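Local coordinates for protein mersacidin decarboxylase (Bacillus sp., PDB 1P3Y) that catalyses the oxidative decarboxylation of the C-terminal cysteine of the lantibiotic mersacidin to an aminoenethiol, using one FAD per subunit of a homododecamer, at residues Ile138-Leu141 against Arg142-Gly145. Residues are numbered along the deposited sequence; the frame is centred on the assembly and turned at random.
Sequences IEQL and RKDG
Arg142 lies alongside Ile138 one turn earlier in helix 132-144, the two side chains running the same way. The methyl CG2 of Ile138 sits over one face of the Arg142 guanidinium, displaced toward its rim, with CG2 3.6 Å from CZ. Two conformations bring them together: Ile138 turns CG2 anti to its backbone N, beside the carbonyl carbon, and the Arg142 chain stays extended from CG to NE, carrying the guanidinium under the methyl. At the NH1 end a water bridges to Glu139, 2.8 Å from Glu139 OE1 and weakly held by Arg142 NH1. NH2 is used elsewhere, in a hydrogen bond to Val148 O and a salt bridge to Glu150, so the guanidinium ties the helix to strand 147-148 and to the residue Glu150 just past it.

On another side Gln140 reaches toward Asp144, but the placement of its amide is doubtful, and the bond from Gln140 NE2 to Asp144 OD1 is weak at 3.3 Å. Leu141 packs on Leu95, Thr98 and Ala99 of helix 92-99.

Beneath these side chains, i to i+4 backbone bonds set the spacing: Lys143 N reaches Glu139 O at 2.8 Å with an N-H...O angle of 172°, whereas for Asp144 N to Gln140 O that angle falls to 140° as the helix ends. Gly145 closes it in a Schellman motif, its positive phi suiting glycine. The two charged groups thus have different partners: Arg142 pairs within its own chain, while buried Asp144, through OD2, forms a salt bridge with Arg136 of the second subunit, which probably keeps the carboxylate ionised.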
ATOM      1  N   ILE A 138     -31.036 -23.537 -18.528  1.00 47.52           N
ATOM      2  CA  ILE A 138     -32.358 -23.090 -18.051  1.00 52.80           C
ATOM      3  C   ILE A 138     -33.270 -24.311 -17.812  1.00 55.46           C
ATOM      4  O   ILE A 138     -33.918 -24.443 -16.758  1.00 53.87           O
ATOM      5  CB  ILE A 138     -33.068 -22.181 -19.092  1.00 56.05           C
ATOM      6  CG1 ILE A 138     -32.235 -20.918 -19.365  1.00 51.25           C
ATOM      7  CG2 ILE A 138     -34.490 -21.840 -18.599  1.00 50.38           C
ATOM      8  CD1 ILE A 138     -32.510 -19.788 -18.407  1.00 55.65           C
ATOM      9  N   GLU A 139     -33.304 -25.194 -18.807  1.00 53.11           N
ATOM     10  CA  GLU A 139     -34.113 -26.390 -18.729  1.00 57.42           C
ATOM     11  C   GLU A 139     -33.727 -27.203 -17.501  1.00 55.57           C
ATOM     12  O   GLU A 139     -34.585 -27.532 -16.661  1.00 58.18           O
ATOM     13  CB  GLU A 139     -33.953 -27.211 -20.016  1.00 63.75           C
ATOM     14  CG  GLU A 139     -34.858 -28.453 -20.122  1.00 73.22           C
ATOM     15  CD  GLU A 139     -36.304 -28.193 -19.680  1.00 79.81           C
ATOM     16  OE1 GLU A 139     -36.838 -27.098 -20.005  1.00 77.86           O
ATOM     17  OE2 GLU A 139     -36.899 -29.091 -19.018  1.00 75.09           O
ATOM     18  N   GLN A 140     -32.432 -27.484 -17.369  1.00 52.25           N
ATOM     19  CA  GLN A 140     -31.909 -28.266 -16.249  1.00 49.68           C
ATOM     20  C   GLN A 140     -32.338 -27.704 -14.895  1.00 52.20           C
ATOM     21  O   GLN A 140     -32.636 -28.460 -13.969  1.00 52.58           O
ATOM     22  CB  GLN A 140     -30.382 -28.342 -16.323  1.00 50.55           C
ATOM     23  CG  GLN A 140     -29.752 -29.267 -15.294  1.00 49.99           C
ATOM     24  CD  GLN A 140     -30.119 -30.722 -15.515  1.00 55.50           C
ATOM     25  OE1 GLN A 140     -29.590 -31.379 -16.410  1.00 54.88           O
ATOM     26  NE2 GLN A 140     -31.030 -31.233 -14.699  1.00 53.74           N
ATOM     27  N   LEU A 141     -32.315 -26.380 -14.773  1.00 52.40           N
ATOM     28  CA  LEU A 141     -32.730 -25.709 -13.546  1.00 55.15           C
ATOM     29  C   LEU A 141     -34.208 -25.992 -13.265  1.00 56.87           C
ATOM     30  O   LEU A 141     -34.600 -26.258 -12.116  1.00 53.44           O
ATOM     31  CB  LEU A 141     -32.496 -24.200 -13.671  1.00 57.81           C
ATOM     32  CG  LEU A 141     -31.048 -23.718 -13.512  1.00 57.43           C
ATOM     33  CD1 LEU A 141     -30.923 -22.286 -14.014  1.00 52.38           C
ATOM     34  CD2 LEU A 141     -30.634 -23.827 -12.037  1.00 54.97           C
ATOM     35  N   ARG A 142     -35.024 -25.916 -14.318  1.00 55.89           N
ATOM     36  CA  ARG A 142     -36.453 -26.193 -14.195  1.00 55.47           C
ATOM     37  C   ARG A 142     -36.634 -27.651 -13.771  1.00 55.27           C
ATOM     38  O   ARG A 142     -37.312 -27.938 -12.779  1.00 53.39           O
ATOM     39  CB  ARG A 142     -37.157 -25.929 -15.522  1.00 51.44           C
ATOM     40  CG  ARG A 142     -37.617 -24.496 -15.666  1.00 46.24           C
ATOM     41  CD  ARG A 142     -37.739 -24.082 -17.117  1.00 42.26           C
ATOM     42  NE  ARG A 142     -38.144 -22.684 -17.239  1.00 37.84           N
ATOM     43  CZ  ARG A 142     -38.071 -21.997 -18.375  1.00 45.23           C
ATOM     44  NH1 ARG A 142     -37.613 -22.594 -19.483  1.00 37.15           N
ATOM     45  NH2 ARG A 142     -38.422 -20.710 -18.398  1.00 37.16           N
ATOM     46  N   LYS A 143     -36.007 -28.565 -14.508  1.00 53.63           N
ATOM     47  CA  LYS A 143     -36.093 -29.977 -14.164  1.00 56.19           C
ATOM     48  C   LYS A 143     -35.714 -30.158 -12.687  1.00 57.31           C
ATOM     49  O   LYS A 143     -36.295 -30.993 -11.991  1.00 55.91           O
ATOM     50  CB  LYS A 143     -35.156 -30.817 -15.043  1.00 56.07           C
ATOM     51  CG  LYS A 143     -35.331 -32.317 -14.811  1.00 65.61           C
ATOM     52  CD  LYS A 143     -34.127 -33.163 -15.244  1.00 72.32           C
ATOM     53  CE  LYS A 143     -33.038 -33.243 -14.142  1.00 72.94           C
ATOM     54  NZ  LYS A 143     -31.853 -34.082 -14.548  1.00 62.65           N
ATOM     55  N   ASP A 144     -34.748 -29.366 -12.213  1.00 57.94           N
ATOM     56  CA  ASP A 144     -34.300 -29.446 -10.823  1.00 54.08           C
ATOM     57  C   ASP A 144     -35.285 -28.824  -9.843  1.00 52.23           C
ATOM     58  O   ASP A 144     -35.168 -29.028  -8.640  1.00 48.98           O
ATOM     59  CB  ASP A 144     -32.942 -28.775 -10.652  1.00 57.61           C
ATOM     60  CG  ASP A 144     -31.804 -29.594 -11.224  1.00 60.54           C
ATOM     61  OD1 ASP A 144     -32.030 -30.772 -11.584  1.00 63.41           O
ATOM     62  OD2 ASP A 144     -30.673 -29.055 -11.296  1.00 60.72           O
ATOM     63  N   GLY A 145     -36.244 -28.052 -10.350  1.00 52.65           N
ATOM     64  CA  GLY A 145     -37.231 -27.451  -9.468  1.00 50.96           C
ATOM     65  C   GLY A 145     -37.201 -25.937  -9.385  1.00 56.45           C
ATOM     66  O   GLY A 145     -38.098 -25.326  -8.811  1.00 60.47           O
TER
HETATM   67  O   HOH W   1     -35.804 -24.734 -21.076  1.00 66.46           O